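Local coordinates for 2-hydroxyethylphosphonate dioxygenase (Streptomyces viridochromogenes, PDB 4YAR), which catalyses the iron-dependent, oxygen-consuming conversion of 2-hydroxyethylphosphonate to hydroxymethylphosphonate and formate on the way to phosphinothricin tripeptide, at residues 157-162 with 302-307; 140-145 with 161-166; 167-172 with 309-314; 134-139 with 401-406. The protein carries 1 engineered substitution. One frame throughout, in Å; residues are numbered along the deposited sequence.

Interaction 1 of 4, residues 157-162 with 302-307; sequences RVLHAN and KTWTTI. With CD (cadmium ion), chain H.
The Arg157 side chain overlaps one face of the Trp304 indole. Strand 156-159, at the edge of a three-stranded sheet in the first cupin-type domain, meets here the loop that leads into helix 307-312. Two interactions share the ring face. Arg157 CD makes a CH-pi contact 3.5 Å from the centroid of the Trp304 six-membered ring, 17° off its normal. Arg157 CZ makes a cation-pi contact 4.4 Å from the centroid of the five-membered ring. Arg157 CG is anti to the backbone N (chi1 -168°), and the chain bends at chi3. The two side chains run past each other in opposite senses. The guanidinium is not flat on the indole but turned 43° from it. Its NH1 is the nitrogen that leans in, 3.6 Å from Trp304 CG.

The far end of the indole is held differently. Val158 O meets Trp304 CZ2 at the ring edge, 3.2 Å away. Leu159 CG packs on Trp304 CH2 at 3.6 Å. Tyr174 adds another ring beside the indole.

Farther along, Ile307 starts the helix and turns its CD1 onto the backbone of Ala161 and Asn162. Asp172 spans both segments: its OD2 accepts from His160 N and its OD1 from Ile307 N. His160 CB touches Ile307 CD1 at 3.9 Å. The His160 ring serves a metal shared with Asp142 and His163: its ND1 binds a cadmium ion at 2.4 Å.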
loop_
_atom_site.group_PDB
_atom_site.type_symbol
_atom_site.label_atom_id
_atom_site.label_comp_id
_atom_site.label_asym_id
_atom_site.label_seq_id
_atom_site.Cartn_x
_atom_site.Cartn_y
_atom_site.Cartn_z
ATOM N N ARG A 157 -22.828 3.191 -11.856
ATOM C CA ARG A 157 -22.195 3.215 -13.171
ATOM C C ARG A 157 -21.784 1.806 -13.533
ATOM O O ARG A 157 -21.447 0.985 -12.605
ATOM C CB ARG A 157 -20.947 4.084 -13.178
ATOM C CG ARG A 157 -20.450 4.362 -14.593
ATOM C CD ARG A 157 -19.093 5.002 -14.695
ATOM N NE ARG A 157 -19.093 6.327 -14.098
ATOM C CZ ARG A 157 -18.229 7.301 -14.429
ATOM N NH1 ARG A 157 -17.288 7.111 -15.375
ATOM N NH2 ARG A 157 -18.317 8.470 -13.793
ATOM N N VAL A 158 -21.868 1.494 -14.818
ATOM C CA VAL A 158 -21.485 0.165 -15.317
ATOM C C VAL A 158 -19.937 0.033 -15.456
ATOM O O VAL A 158 -19.263 0.778 -16.225
ATOM C CB VAL A 158 -22.176 -0.179 -16.635
ATOM C CG1 VAL A 158 -21.649 -1.481 -17.248
ATOM C CG2 VAL A 158 -23.660 -0.290 -16.452
ATOM N N LEU A 159 -19.399 -0.964 -14.773
ATOM C CA LEU A 159 -18.048 -1.405 -15.029
ATOM C C LEU A 159 -18.089 -2.505 -16.074
ATOM O O LEU A 159 -18.487 -3.638 -15.786
ATOM C CB LEU A 159 -17.466 -2.002 -13.760
ATOM C CG LEU A 159 -16.723 -1.211 -12.746
ATOM C CD1 LEU A 159 -17.696 -0.951 -11.592
ATOM C CD2 LEU A 159 -15.569 -2.085 -12.307
ATOM N N HIS A 160 -17.679 -2.161 -17.273
ATOM C CA HIS A 160 -17.800 -3.025 -18.419
ATOM C C HIS A 160 -16.732 -4.115 -18.338
ATOM O O HIS A 160 -15.653 -3.922 -17.782
ATOM C CB HIS A 160 -17.625 -2.224 -19.707
ATOM C CG HIS A 160 -18.833 -1.423 -20.088
ATOM N ND1 HIS A 160 -19.867 -1.933 -20.850
ATOM C CD2 HIS A 160 -19.246 -0.205 -19.662
ATOM C CE1 HIS A 160 -20.829 -1.023 -20.939
ATOM N NE2 HIS A 160 -20.480 0.028 -20.223
ATOM N N ALA A 161 -17.055 -5.240 -18.924
ATOM C CA ALA A 161 -16.121 -6.267 -19.243
ATOM C C ALA A 161 -15.785 -6.130 -20.694
ATOM O O ALA A 161 -16.596 -5.741 -21.467
ATOM C CB ALA A 161 -16.735 -7.637 -19.016
ATOM N N ASN A 162 -14.584 -6.548 -21.059
ATOM C CA ASN A 162 -14.158 -6.539 -22.466
ATOM C C ASN A 162 -14.880 -7.692 -23.196
ATOM O O ASN A 162 -14.700 -8.849 -22.804
ATOM C CB ASN A 162 -12.684 -6.719 -22.543
ATOM C CG ASN A 162 -12.134 -6.522 -23.933
ATOM O OD1 ASN A 162 -12.871 -6.400 -24.866
ATOM N ND2 ASN A 162 -10.822 -6.574 -24.065
ATOM N N LYS A 302 -12.835 10.619 -11.736
ATOM C CA LYS A 302 -11.464 11.031 -11.995
ATOM C C LYS A 302 -10.585 9.828 -12.217
ATOM O O LYS A 302 -9.713 9.888 -13.033
ATOM C CB LYS A 302 -10.868 11.913 -10.865
ATOM C CG LYS A 302 -9.716 12.877 -11.259
ATOM C CD LYS A 302 -8.899 13.274 -9.997
ATOM C CE LYS A 302 -7.872 14.442 -10.117
ATOM N NZ LYS A 302 -7.329 14.989 -8.789
ATOM N N THR A 303 -10.770 8.728 -11.490
ATOM C CA THR A 303 -9.770 7.658 -11.659
ATOM C C THR A 303 -10.251 6.599 -12.652
ATOM O O THR A 303 -9.452 5.733 -13.159
ATOM C CB THR A 303 -9.485 6.950 -10.337
ATOM O OG1 THR A 303 -10.719 6.434 -9.834
ATOM C CG2 THR A 303 -8.949 7.898 -9.366
ATOM N N TRP A 304 -11.540 6.602 -12.878
ATOM C CA TRP A 304 -12.166 5.609 -13.762
ATOM C C TRP A 304 -11.328 5.338 -15.015
ATOM O O TRP A 304 -11.001 6.265 -15.767
ATOM C CB TRP A 304 -13.488 6.113 -14.207
ATOM C CG TRP A 304 -14.408 5.069 -14.843
ATOM C CD1 TRP A 304 -14.534 4.765 -16.170
ATOM C CD2 TRP A 304 -15.298 4.209 -14.144
ATOM N NE1 TRP A 304 -15.510 3.790 -16.334
ATOM C CE2 TRP A 304 -15.965 3.416 -15.100
ATOM C CE3 TRP A 304 -15.600 4.019 -12.779
ATOM C CZ2 TRP A 304 -16.933 2.490 -14.748
ATOM C CZ3 TRP A 304 -16.554 3.090 -12.441
ATOM C CH2 TRP A 304 -17.212 2.336 -13.419
ATOM N N THR A 305 -11.069 4.077 -15.310
ATOM C CA THR A 305 -10.250 3.708 -16.474
ATOM C C THR A 305 -11.016 2.658 -17.305
ATOM O O THR A 305 -11.352 1.571 -16.813
ATOM C CB THR A 305 -8.913 3.154 -16.064
ATOM O OG1 THR A 305 -8.208 4.155 -15.340
ATOM C CG2 THR A 305 -8.060 2.694 -17.203
ATOM N N THR A 306 -11.322 3.030 -18.546
ATOM C CA THR A 306 -12.130 2.157 -19.412
ATOM C C THR A 306 -11.229 1.142 -20.097
ATOM O O THR A 306 -10.020 1.271 -20.121
ATOM C CB THR A 306 -12.854 2.936 -20.530
ATOM O OG1 THR A 306 -11.883 3.565 -21.374
ATOM C CG2 THR A 306 -13.758 3.974 -19.967
ATOM N N ILE A 307 -11.855 0.134 -20.705
ATOM C CA ILE A 307 -11.121 -0.804 -21.544
ATOM C C ILE A 307 -10.296 -0.043 -22.608
ATOM O O ILE A 307 -9.124 -0.349 -22.856
ATOM C CB ILE A 307 -12.120 -1.737 -22.213
ATOM C CG1 ILE A 307 -12.773 -2.648 -21.137
ATOM C CG2 ILE A 307 -11.452 -2.635 -23.176
ATOM C CD1 ILE A 307 -14.227 -2.969 -21.440
HETATM CD CD CD H . -20.132 -3.977 -21.994
HETATM O O HOH W 1 -17.737 -3.489 -22.879
#

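Interaction 2 of 4, residues 140-145 with 161-166; sequences PGDING and ANHGGD. With CD (cadmium ion), chain H.
Asp142 and His163 meet at a shared cadmium ion and cross at about a right angle, with carboxylate and imidazole planes 52° apart. Asp142 binds the metal with both carboxylate oxygens, OD1 and OD2, each 2.4 Å from it. Its CG is anti to the carbonyl carbon (chi1 -65°). His163 NE2 binds at 2.2 Å. A water is also a ligand, and it donates to Ala161 O. His160 ND1 adds the third protein side chain.

One direct hydrogen bond joins the segments. Ala161 N donates to Asp142 OD1 at 3.0 Å, on the anti side of the carboxylate. This bond and the two metal bonds together limit the rotation of the group. A second water links Pro140 O, Asn162 O and His163 ND1. It accepts from His163 ND1, leaving NE2 to face the cadmium.

Packing is slight. Ala161 CB rests on Pro140 O at 3.4 Å and on Gly141 O. Ala161 O lies over the centre of one face of the His163 imidazole.

Asn162 shapes the loop from within: its OD1 accepts from Gly164 N in an Asx turn. The whole is a two-histidine, one-carboxylate metal site on loops, separate from the iron site of His129 and His182.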
loop_
_atom_site.group_PDB
_atom_site.type_symbol
_atom_site.label_atom_id
_atom_site.label_comp_id
_atom_site.label_asym_id
_atom_site.label_seq_id
_atom_site.Cartn_x
_atom_site.Cartn_y
_atom_site.Cartn_z
ATOM N N PRO A 140 -17.019 -12.534 -17.472
ATOM C CA PRO A 140 -17.226 -12.057 -18.829
ATOM C C PRO A 140 -18.314 -10.994 -18.970
ATOM O O PRO A 140 -18.421 -10.402 -20.066
ATOM C CB PRO A 140 -17.708 -13.308 -19.584
ATOM C CG PRO A 140 -18.338 -14.159 -18.510
ATOM C CD PRO A 140 -17.477 -13.926 -17.292
ATOM N N GLY A 141 -19.088 -10.774 -17.922
ATOM C CA GLY A 141 -20.253 -9.872 -17.969
ATOM C C GLY A 141 -19.997 -8.488 -17.366
ATOM O O GLY A 141 -19.127 -8.339 -16.480
ATOM N N ASP A 142 -20.708 -7.498 -17.890
ATOM C CA ASP A 142 -20.777 -6.133 -17.306
ATOM C C ASP A 142 -21.414 -6.219 -15.933
ATOM O O ASP A 142 -22.307 -7.068 -15.692
ATOM C CB ASP A 142 -21.625 -5.226 -18.178
ATOM C CG ASP A 142 -21.066 -4.940 -19.582
ATOM O OD1 ASP A 142 -19.891 -5.149 -19.967
ATOM O OD2 ASP A 142 -21.900 -4.494 -20.386
ATOM N N ILE A 143 -20.959 -5.367 -15.012
ATOM C CA ILE A 143 -21.564 -5.245 -13.701
ATOM C C ILE A 143 -21.920 -3.821 -13.415
ATOM O O ILE A 143 -21.412 -2.890 -14.056
ATOM C CB ILE A 143 -20.658 -5.769 -12.611
ATOM C CG1 ILE A 143 -19.416 -4.896 -12.531
ATOM C CG2 ILE A 143 -20.301 -7.220 -12.911
ATOM C CD1 ILE A 143 -18.377 -5.274 -11.489
ATOM N N ASN A 144 -22.877 -3.670 -12.522
ATOM C CA ASN A 144 -23.172 -2.353 -11.981
ATOM C C ASN A 144 -22.342 -2.113 -10.754
ATOM O O ASN A 144 -22.322 -2.960 -9.861
ATOM C CB ASN A 144 -24.629 -2.253 -11.534
ATOM C CG ASN A 144 -25.652 -2.442 -12.668
ATOM O OD1 ASN A 144 -26.479 -3.329 -12.604
ATOM N ND2 ASN A 144 -25.611 -1.616 -13.660
ATOM N N GLY A 145 -21.731 -0.928 -10.677
ATOM C CA GLY A 145 -21.140 -0.426 -9.474
ATOM C C GLY A 145 -22.047 0.574 -8.785
ATOM O O GLY A 145 -22.646 1.433 -9.458
ATOM N N ALA A 161 -17.055 -5.240 -18.924
ATOM C CA ALA A 161 -16.121 -6.267 -19.243
ATOM C C ALA A 161 -15.785 -6.130 -20.694
ATOM O O ALA A 161 -16.596 -5.741 -21.467
ATOM C CB ALA A 161 -16.735 -7.637 -19.016
ATOM N N ASN A 162 -14.584 -6.548 -21.059
ATOM C CA ASN A 162 -14.158 -6.539 -22.466
ATOM C C ASN A 162 -14.880 -7.692 -23.196
ATOM O O ASN A 162 -14.700 -8.849 -22.804
ATOM C CB ASN A 162 -12.684 -6.719 -22.543
ATOM C CG ASN A 162 -12.134 -6.522 -23.933
ATOM O OD1 ASN A 162 -12.871 -6.400 -24.866
ATOM N ND2 ASN A 162 -10.822 -6.574 -24.065
ATOM N N HIS A 163 -15.670 -7.343 -24.236
ATOM C CA HIS A 163 -16.336 -8.345 -25.053
ATOM C C HIS A 163 -15.542 -8.685 -26.345
ATOM O O HIS A 163 -15.951 -9.582 -27.111
ATOM C CB HIS A 163 -17.739 -7.925 -25.411
ATOM C CG HIS A 163 -18.468 -7.249 -24.297
ATOM N ND1 HIS A 163 -18.783 -7.887 -23.111
ATOM C CD2 HIS A 163 -18.963 -5.997 -24.210
ATOM C CE1 HIS A 163 -19.424 -7.027 -22.326
ATOM N NE2 HIS A 163 -19.567 -5.875 -22.995
ATOM N N GLY A 164 -14.481 -7.927 -26.619
ATOM C CA GLY A 164 -13.815 -7.931 -27.940
ATOM C C GLY A 164 -12.662 -8.858 -27.905
ATOM O O GLY A 164 -12.613 -9.756 -27.115
ATOM N N GLY A 165 -11.697 -8.614 -28.766
ATOM C CA GLY A 165 -10.424 -9.239 -28.633
ATOM C C GLY A 165 -9.579 -8.451 -27.591
ATOM O O GLY A 165 -9.960 -7.360 -26.997
ATOM N N ASP A 166 -8.394 -8.956 -27.371
ATOM C CA ASP A 166 -7.465 -8.314 -26.451
ATOM C C ASP A 166 -8.034 -8.465 -25.072
ATOM O O ASP A 166 -8.029 -7.487 -24.330
ATOM C CB ASP A 166 -7.338 -6.803 -26.712
ATOM C CG ASP A 166 -6.778 -6.458 -28.049
ATOM O OD1 ASP A 166 -5.966 -7.255 -28.590
ATOM O OD2 ASP A 166 -7.121 -5.336 -28.539
HETATM CD CD CD H . -20.132 -3.977 -21.994
HETATM O O HOH W 2 -17.320 -10.454 -22.376
HETATM O O HOH W 1 -17.737 -3.489 -22.879
#

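Interaction 3 of 4, residues 167-172 with 309-314; sequences RWITGD and DSRRSR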
loop_
_atom_site.group_PDB
_atom_site.type_symbol
_atom_site.label_atom_id
_atom_site.label_comp_id
_atom_site.label_asym_id
_atom_site.label_seq_id
_atom_site.Cartn_x
_atom_site.Cartn_y
_atom_site.Cartn_z
ATOM N N ARG A 167 -8.494 -9.677 -24.736
ATOM C CA ARG A 167 -9.112 -9.972 -23.501
ATOM C C ARG A 167 -8.102 -10.047 -22.361
ATOM O O ARG A 167 -8.486 -10.181 -21.206
ATOM C CB ARG A 167 -9.862 -11.292 -23.590
ATOM C CG ARG A 167 -10.930 -11.312 -24.676
ATOM C CD ARG A 167 -12.266 -10.721 -24.246
ATOM N NE ARG A 167 -13.122 -11.715 -23.600
ATOM C CZ ARG A 167 -14.353 -12.092 -23.955
ATOM N NH1 ARG A 167 -15.002 -11.598 -24.999
ATOM N NH2 ARG A 167 -14.963 -12.989 -23.213
ATOM N N TRP A 168 -6.811 -9.989 -22.676
ATOM C CA TRP A 168 -5.826 -9.776 -21.629
ATOM C C TRP A 168 -6.107 -8.459 -20.853
ATOM O O TRP A 168 -5.699 -8.287 -19.691
ATOM C CB TRP A 168 -4.431 -9.864 -22.202
ATOM C CG TRP A 168 -4.002 -8.818 -23.117
ATOM C CD1 TRP A 168 -4.280 -8.736 -24.433
ATOM C CD2 TRP A 168 -3.136 -7.699 -22.806
ATOM N NE1 TRP A 168 -3.657 -7.607 -24.988
ATOM C CE2 TRP A 168 -2.939 -6.967 -24.005
ATOM C CE3 TRP A 168 -2.513 -7.257 -21.644
ATOM C CZ2 TRP A 168 -2.194 -5.814 -24.056
ATOM C CZ3 TRP A 168 -1.697 -6.132 -21.709
ATOM C CH2 TRP A 168 -1.538 -5.421 -22.915
ATOM N N ILE A 169 -6.769 -7.519 -21.509
ATOM C CA ILE A 169 -7.360 -6.367 -20.809
ATOM C C ILE A 169 -8.755 -6.781 -20.511
ATOM O O ILE A 169 -9.615 -6.925 -21.427
ATOM C CB ILE A 169 -7.304 -5.076 -21.668
ATOM C CG1 ILE A 169 -5.851 -4.738 -22.050
ATOM C CG2 ILE A 169 -8.131 -3.957 -21.006
ATOM C CD1 ILE A 169 -5.610 -3.685 -23.126
ATOM N N THR A 170 -9.005 -7.121 -19.258
ATOM C CA THR A 170 -10.176 -7.877 -18.907
ATOM C C THR A 170 -11.460 -7.018 -18.868
ATOM O O THR A 170 -12.587 -7.512 -19.147
ATOM C CB THR A 170 -10.003 -8.613 -17.556
ATOM O OG1 THR A 170 -9.916 -7.663 -16.462
ATOM C CG2 THR A 170 -8.770 -9.482 -17.578
ATOM N N GLY A 171 -11.304 -5.740 -18.534
ATOM C CA GLY A 171 -12.435 -4.861 -18.228
ATOM C C GLY A 171 -12.041 -3.496 -17.679
ATOM O O GLY A 171 -10.886 -3.199 -17.546
ATOM N N ASP A 172 -13.040 -2.705 -17.407
ATOM C CA ASP A 172 -12.864 -1.403 -16.792
ATOM C C ASP A 172 -12.255 -1.581 -15.395
ATOM O O ASP A 172 -12.473 -2.637 -14.700
ATOM C CB ASP A 172 -14.229 -0.687 -16.641
ATOM C CG ASP A 172 -14.875 -0.183 -17.956
ATOM O OD1 ASP A 172 -14.278 -0.132 -19.045
ATOM O OD2 ASP A 172 -16.102 0.130 -17.906
ATOM N N ASP A 309 -9.312 3.099 -22.611
ATOM C CA ASP A 309 -8.153 3.739 -21.952
ATOM C C ASP A 309 -7.015 2.725 -21.818
ATOM O O ASP A 309 -5.826 3.003 -22.089
ATOM C CB ASP A 309 -8.468 4.275 -20.505
ATOM C CG ASP A 309 -9.439 5.461 -20.429
ATOM O OD1 ASP A 309 -9.522 6.354 -21.323
ATOM O OD2 ASP A 309 -10.190 5.546 -19.406
ATOM N N SER A 310 -7.287 1.525 -21.293
ATOM C CA SER A 310 -6.208 0.602 -21.092
ATOM C C SER A 310 -5.572 0.168 -22.454
ATOM O O SER A 310 -4.363 0.047 -22.578
ATOM C CB SER A 310 -6.661 -0.646 -20.285
ATOM O OG SER A 310 -7.071 -0.224 -19.034
ATOM N N ARG A 311 -6.406 -0.026 -23.461
ATOM C CA ARG A 311 -5.906 -0.345 -24.791
ATOM C C ARG A 311 -4.984 0.736 -25.324
ATOM O O ARG A 311 -3.918 0.435 -25.886
ATOM C CB ARG A 311 -7.086 -0.523 -25.781
ATOM C CG ARG A 311 -7.742 -1.879 -25.746
ATOM C CD ARG A 311 -8.495 -2.069 -27.083
ATOM N NE ARG A 311 -9.394 -3.198 -27.016
ATOM C CZ ARG A 311 -10.709 -3.117 -26.810
ATOM N NH1 ARG A 311 -11.328 -1.939 -26.637
ATOM N NH2 ARG A 311 -11.419 -4.213 -26.791
ATOM N N ARG A 312 -5.372 1.994 -25.132
ATOM C CA ARG A 312 -4.570 3.131 -25.653
ATOM C C ARG A 312 -3.255 3.211 -24.935
ATOM O O ARG A 312 -2.284 3.671 -25.482
ATOM C CB ARG A 312 -5.249 4.449 -25.432
ATOM C CG ARG A 312 -6.315 4.780 -26.443
ATOM C CD ARG A 312 -6.841 6.159 -26.146
ATOM N NE ARG A 312 -8.243 6.149 -26.491
ATOM C CZ ARG A 312 -9.268 6.112 -25.645
ATOM N NH1 ARG A 312 -9.113 6.154 -24.321
ATOM N NH2 ARG A 312 -10.495 6.078 -26.159
ATOM N N SER A 313 -3.234 2.733 -23.675
ATOM C CA SER A 313 -2.017 2.730 -22.862
ATOM C C SER A 313 -1.024 1.653 -23.259
ATOM O O SER A 313 0.089 1.599 -22.757
ATOM C CB SER A 313 -2.397 2.627 -21.410
ATOM O OG SER A 313 -2.616 1.290 -21.057
ATOM N N ARG A 314 -1.371 0.743 -24.157
ATOM C CA ARG A 314 -0.506 -0.396 -24.358
ATOM C C ARG A 314 0.913 -0.046 -24.697
ATOM O O ARG A 314 1.148 0.880 -25.450
ATOM C CB ARG A 314 -1.013 -1.283 -25.490
ATOM C CG ARG A 314 -1.983 -2.338 -25.010
ATOM C CD ARG A 314 -2.418 -3.118 -26.264
ATOM N NE ARG A 314 -3.430 -2.379 -26.999
ATOM C CZ ARG A 314 -3.777 -2.637 -28.266
ATOM N NH1 ARG A 314 -3.155 -3.591 -28.961
ATOM N NH2 ARG A 314 -4.749 -1.930 -28.838
HETATM O O HOH W 3 -9.008 -1.135 -16.860
#
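Arg314 CD stands at the edge of the Trp168 indole, near its plane, 3.5 Å from Trp168 CZ2. Arg314 CG lies close to the same part of the ring. One indole face carries Ile169 CG1 over its centre, 4.0 Å above the plane. The Arg314 guanidinium is turned steeply to the indole, with the planes 76° apart. Its own edge faces the backbone carbonyl of Arg311. Arg311 O accepts from both Arg314 N and Arg314 NE, the latter at 3.1 Å. The bend at chi3 (-79°) turns NE back to that oxygen, while CG and CD lie against the tryptophan.

The contact packs helix 307-312 and the residues after it against the loop between strands 156-159 and 173-176 of a cupin-type domain. Ile169 is the main apolar link. Its CD1 reaches Arg311 CA at 3.7 Å and also touches Arg311 CG. Its CG2, anti to the backbone N, meets Ser310 CB, likewise at 3.7 Å.

Polar contact across the segments goes through a water, which donates to Gly171 O at 2.9 Å and to Ser310 OG. Ser310 OG also bonds to Ser324 O. Phe338 of strand 335-343 and Ala323 of strand 320-324 also touch the Trp168 side chain. Within the helix segment, exposed Arg312 forms a salt bridge through NH1 with Asp309 OD1 at 3.0 Å.

Interaction 4 of 4, residues 134-139 with 401-406; sequences ITVNLG and TVLKFG
Leu138 CD2 and Leu403 CD1 meet at 3.6 Å, the closest approach between two facing strands. The strands belong to different antiparallel sheets of the bicupin fold, strand 133-140 in one and strand 400-407 in the other. Their segments run nearly antiparallel, at 168°, with axes 10.2 Å apart. That spacing suits side-chain packing between sheets, and no hydrogen bond joins the two.

Phe405 takes up the other end of the contact. Its ring offers an edge, not a face. Val136 CG1 lies in the ring plane, 4.0 Å from Phe405 CZ. Ile134 CG2 approaches the same rim at Phe405 CE1, 4.3 Å away. Val136 CG1 sits between its own backbone N and carbonyl carbon (chi1 59°), and there it reaches both Phe405 and Leu403 CD1.

A second shell holds these groups. Phe338 of strand 335-343 touches both Val136 and Leu403, and Tyr197 stacks on the Phe405 ring. Val195 packs on Leu138 and Phe405 from the strand next to 133-140, while Val359 supports Leu403 from within its own sheet.

Asn137 turns to the other side of its strand, where its ND2 donates to Leu159 O and Gly141 O. Its OD1 closes an Asx turn, accepting from Gly139 N at 2.8 Å with the donor well above the carbonyl plane.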
loop_
_atom_site.group_PDB
_atom_site.type_symbol
_atom_site.label_atom_id
_atom_site.label_comp_id
_atom_site.label_asym_id
_atom_site.label_seq_id
_atom_site.Cartn_x
_atom_site.Cartn_y
_atom_site.Cartn_z
ATOM N N ILE A 134 -8.011 -0.832 -5.771
ATOM C CA ILE A 134 -8.228 -0.885 -7.215
ATOM C C ILE A 134 -9.222 -2.047 -7.398
ATOM O O ILE A 134 -9.061 -3.111 -6.799
ATOM C CB ILE A 134 -6.906 -1.119 -8.048
ATOM C CG1 ILE A 134 -5.975 0.125 -8.096
ATOM C CG2 ILE A 134 -7.193 -1.538 -9.486
ATOM C CD1 ILE A 134 -4.553 -0.136 -8.610
ATOM N N THR A 135 -10.238 -1.830 -8.229
ATOM C CA THR A 135 -11.231 -2.811 -8.580
ATOM C C THR A 135 -11.278 -2.911 -10.084
ATOM O O THR A 135 -11.282 -1.902 -10.826
ATOM C CB THR A 135 -12.652 -2.470 -8.068
ATOM O OG1 THR A 135 -12.597 -2.232 -6.644
ATOM C CG2 THR A 135 -13.606 -3.614 -8.383
ATOM N N VAL A 136 -11.182 -4.137 -10.517
ATOM C CA VAL A 136 -11.185 -4.456 -11.959
ATOM C C VAL A 136 -12.198 -5.556 -12.245
ATOM O O VAL A 136 -12.279 -6.552 -11.532
ATOM C CB VAL A 136 -9.778 -4.789 -12.475
ATOM C CG1 VAL A 136 -9.157 -5.960 -11.767
ATOM C CG2 VAL A 136 -9.744 -4.924 -14.000
ATOM N N ASN A 137 -12.922 -5.368 -13.337
ATOM C CA ASN A 137 -13.867 -6.371 -13.814
ATOM C C ASN A 137 -13.136 -7.440 -14.625
ATOM O O ASN A 137 -12.525 -7.187 -15.668
ATOM C CB ASN A 137 -15.005 -5.763 -14.610
ATOM C CG ASN A 137 -16.138 -6.773 -14.934
ATOM O OD1 ASN A 137 -16.102 -7.991 -14.586
ATOM N ND2 ASN A 137 -17.194 -6.256 -15.562
ATOM N N LEU A 138 -13.178 -8.661 -14.161
ATOM C CA LEU A 138 -12.583 -9.789 -14.914
ATOM C C LEU A 138 -13.525 -10.328 -16.034
ATOM O O LEU A 138 -13.130 -11.101 -16.942
ATOM C CB LEU A 138 -12.311 -10.965 -13.950
ATOM C CG LEU A 138 -11.233 -10.829 -12.870
ATOM C CD1 LEU A 138 -10.986 -12.030 -11.942
ATOM C CD2 LEU A 138 -9.954 -10.279 -13.483
ATOM N N GLY A 139 -14.749 -9.925 -16.002
ATOM C CA GLY A 139 -15.763 -10.495 -16.897
ATOM C C GLY A 139 -16.311 -11.885 -16.543
ATOM O O GLY A 139 -16.019 -12.405 -15.514
ATOM N N THR A 401 -1.389 -14.482 -19.661
ATOM C CA THR A 401 -1.727 -13.160 -19.147
ATOM C C THR A 401 -1.756 -13.241 -17.651
ATOM O O THR A 401 -2.274 -14.195 -17.034
ATOM C CB THR A 401 -3.125 -12.674 -19.626
ATOM O OG1 THR A 401 -3.176 -12.738 -21.028
ATOM C CG2 THR A 401 -3.378 -11.173 -19.227
ATOM N N VAL A 402 -1.239 -12.183 -17.053
ATOM C CA VAL A 402 -1.270 -12.090 -15.638
ATOM C C VAL A 402 -1.638 -10.672 -15.233
ATOM O O VAL A 402 -1.199 -9.709 -15.890
ATOM C CB VAL A 402 0.079 -12.572 -15.050
ATOM C CG1 VAL A 402 1.216 -11.619 -15.396
ATOM C CG2 VAL A 402 0.011 -12.697 -13.544
ATOM N N LEU A 403 -2.370 -10.537 -14.135
ATOM C CA LEU A 403 -2.622 -9.177 -13.577
ATOM C C LEU A 403 -1.588 -8.925 -12.480
ATOM O O LEU A 403 -1.279 -9.838 -11.715
ATOM C CB LEU A 403 -4.034 -9.116 -12.999
ATOM C CG LEU A 403 -5.249 -9.405 -13.895
ATOM C CD1 LEU A 403 -6.561 -8.963 -13.289
ATOM C CD2 LEU A 403 -5.054 -8.800 -15.240
ATOM N N LYS A 404 -0.995 -7.720 -12.501
ATOM C CA LYS A 404 0.035 -7.329 -11.579
ATOM C C LYS A 404 -0.488 -6.191 -10.717
ATOM O O LYS A 404 -0.750 -5.063 -11.208
ATOM C CB LYS A 404 1.281 -6.882 -12.298
ATOM C CG LYS A 404 2.316 -6.255 -11.390
ATOM C CD LYS A 404 3.579 -6.081 -12.202
ATOM C CE LYS A 404 4.707 -5.504 -11.369
ATOM N NZ LYS A 404 5.887 -6.287 -11.670
ATOM N N PHE A 405 -0.570 -6.435 -9.442
ATOM C CA PHE A 405 -1.000 -5.398 -8.472
ATOM C C PHE A 405 0.187 -5.060 -7.604
ATOM O O PHE A 405 1.055 -5.903 -7.304
ATOM C CB PHE A 405 -2.200 -5.855 -7.619
ATOM C CG PHE A 405 -3.437 -6.192 -8.389
ATOM C CD1 PHE A 405 -4.340 -5.182 -8.763
ATOM C CD2 PHE A 405 -3.682 -7.474 -8.810
ATOM C CE1 PHE A 405 -5.520 -5.486 -9.448
ATOM C CE2 PHE A 405 -4.860 -7.787 -9.481
ATOM C CZ PHE A 405 -5.760 -6.788 -9.827
ATOM N N GLY A 406 0.187 -3.847 -7.049
ATOM C CA GLY A 406 1.208 -3.453 -6.182
ATOM C C GLY A 406 0.721 -2.606 -5.036
ATOM O O GLY A 406 -0.140 -1.786 -5.151
#

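Overall arrangement
Interaction 4 is the deepest of the four and wholly apolar, side chain against side chain between two sheets. Interaction 3 is also largely buried, but arginine chains and a bridging water enter its packing. Interactions 1 and 2 lie farther out, share Ala161 and Asn162, and contribute to one cadmium site. Interaction 1 joins a cation-pi contact to apolar packing, while interaction 2 is mostly metal and hydrogen bonds. Polar side chains of strand 133-140 and of the loop before strand 173-176 link the contacts to one another. Residues 157-172 thus run through the first three contacts, and helix 307-312 takes part in interactions 1 and 3.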